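Local coordinates for pirin-like protein (Geobacillus kaustophilus, PDB 2P17) that is of unknown function but binds one iron ion per subunit, as expected for a member of the pirin family of cupin-fold proteins, at residues T64-S68 / G69-H73. Numbering follows the deposited sequence.
Sequences TYVIS and GELEH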
# COMPACT_ATOMS: atom_id res chain seq x y z
N THR A 64 2.08 6.66 1.86
CA THR A 64 0.71 7.15 2.00
C THR A 64 0.00 7.09 0.66
O THR A 64 0.56 7.51 -0.34
CB THR A 64 0.68 8.62 2.45
OG1 THR A 64 1.60 8.82 3.52
CG2 THR A 64 -0.72 9.03 2.91
N TYR A 65 -1.21 6.53 0.65
CA TYR A 65 -2.10 6.61 -0.50
C TYR A 65 -3.31 7.45 -0.09
O TYR A 65 -3.96 7.15 0.92
CB TYR A 65 -2.54 5.22 -0.99
CG TYR A 65 -3.60 5.27 -2.09
CD1 TYR A 65 -3.24 5.24 -3.43
CD2 TYR A 65 -4.95 5.36 -1.77
CE1 TYR A 65 -4.20 5.30 -4.44
CE2 TYR A 65 -5.93 5.43 -2.77
CZ TYR A 65 -5.54 5.40 -4.10
OH TYR A 65 -6.52 5.47 -5.08
N VAL A 66 -3.59 8.50 -0.85
CA VAL A 66 -4.75 9.35 -0.56
C VAL A 66 -5.96 8.84 -1.34
O VAL A 66 -5.96 8.85 -2.57
CB VAL A 66 -4.46 10.84 -0.86
CG1 VAL A 66 -5.71 11.68 -0.68
CG2 VAL A 66 -3.36 11.35 0.05
N ILE A 67 -6.97 8.37 -0.62
CA ILE A 67 -8.20 7.90 -1.26
C ILE A 67 -9.01 9.10 -1.72
O ILE A 67 -9.46 9.15 -2.88
CB ILE A 67 -9.03 7.00 -0.32
CG1 ILE A 67 -8.19 5.81 0.18
CG2 ILE A 67 -10.31 6.51 -1.03
CD1 ILE A 67 -8.84 5.02 1.32
N SER A 68 -9.19 10.07 -0.82
CA SER A 68 -9.95 11.27 -1.13
C SER A 68 -9.45 12.42 -0.27
O SER A 68 -8.79 12.22 0.76
CB SER A 68 -11.45 11.04 -0.92
OG SER A 68 -11.74 10.75 0.44
N GLY A 69 -9.76 13.64 -0.69
CA GLY A 69 -9.32 14.84 0.02
C GLY A 69 -7.98 15.37 -0.47
O GLY A 69 -7.34 14.77 -1.34
N GLU A 70 -7.59 16.51 0.09
CA GLU A 70 -6.35 17.17 -0.30
C GLU A 70 -5.43 17.21 0.91
O GLU A 70 -5.78 17.77 1.95
CB GLU A 70 -6.62 18.59 -0.81
CG GLU A 70 -7.58 18.66 -2.01
CD GLU A 70 -7.02 18.05 -3.29
OE1 GLU A 70 -5.78 17.96 -3.44
OE2 GLU A 70 -7.83 17.66 -4.17
N LEU A 71 -4.27 16.58 0.77
CA LEU A 71 -3.32 16.44 1.88
C LEU A 71 -2.11 17.35 1.73
O LEU A 71 -1.54 17.45 0.64
CB LEU A 71 -2.86 14.98 2.00
CG LEU A 71 -1.99 14.56 3.20
CD1 LEU A 71 -2.73 14.80 4.51
CD2 LEU A 71 -1.57 13.11 3.10
N GLU A 72 -1.74 18.02 2.82
CA GLU A 72 -0.51 18.78 2.90
C GLU A 72 0.52 17.96 3.65
O GLU A 72 0.30 17.55 4.81
CB GLU A 72 -0.73 20.12 3.61
CG GLU A 72 -1.62 21.07 2.84
CD GLU A 72 -1.97 22.34 3.60
OE1 GLU A 72 -1.37 22.60 4.67
OE2 GLU A 72 -2.86 23.07 3.13
N HIS A 73 1.65 17.71 3.00
CA HIS A 73 2.74 16.96 3.63
C HIS A 73 3.88 17.88 4.06
O HIS A 73 4.25 18.81 3.34
CB HIS A 73 3.30 15.91 2.67
CG HIS A 73 4.60 15.34 3.12
ND1 HIS A 73 4.68 14.33 4.05
CD2 HIS A 73 5.88 15.65 2.79
CE1 HIS A 73 5.95 14.04 4.28
NE2 HIS A 73 6.70 14.83 3.52
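Val-66 and Leu-71 meet in a local apolar contact inside the corner where the chain passes from one sheet of the N-terminal cupin beta-barrel to the facing one. Strand 60-66 pairs with strands 88-92 and 109-117, whereas strand 71-75 lies between 97-103 and 79-83, and the inward side chains bridge the two layers. CD2 of Leu-71 does most of the touching: it lies 4.0 Å from Val-66 CG2, the two side chains slanting across one another, and meets Thr-64 CG2 tip to tip at 4.2 Å. With CG of Leu-71 opposite its backbone N (chi1 -173°), the branch extends from strand 71-75 toward strand 60-66. Thr-64 turns its methyl to Leu-71, while its OG1 is hydrogen-bonded to Gln-113 OE1 and Gln-89 NE2. The iron is about 8 Å from the Thr-64 side chain, and Glu-101, a predicted iron ligand, is about 4 Å from that of Leu-71, which places this packing beside the metal site. At the corner, a classic beta bulge sets Ile-67 and Ser-68 together opposite His-110 of strand 109-117. Gly-69 follows with positive phi (91°), a backbone shape that glycine accommodates easily. Its own carbonyl O is buried without a polar partner in the model, and Val-66 CG1 packs against that Gly-69 O at 3.6 Å.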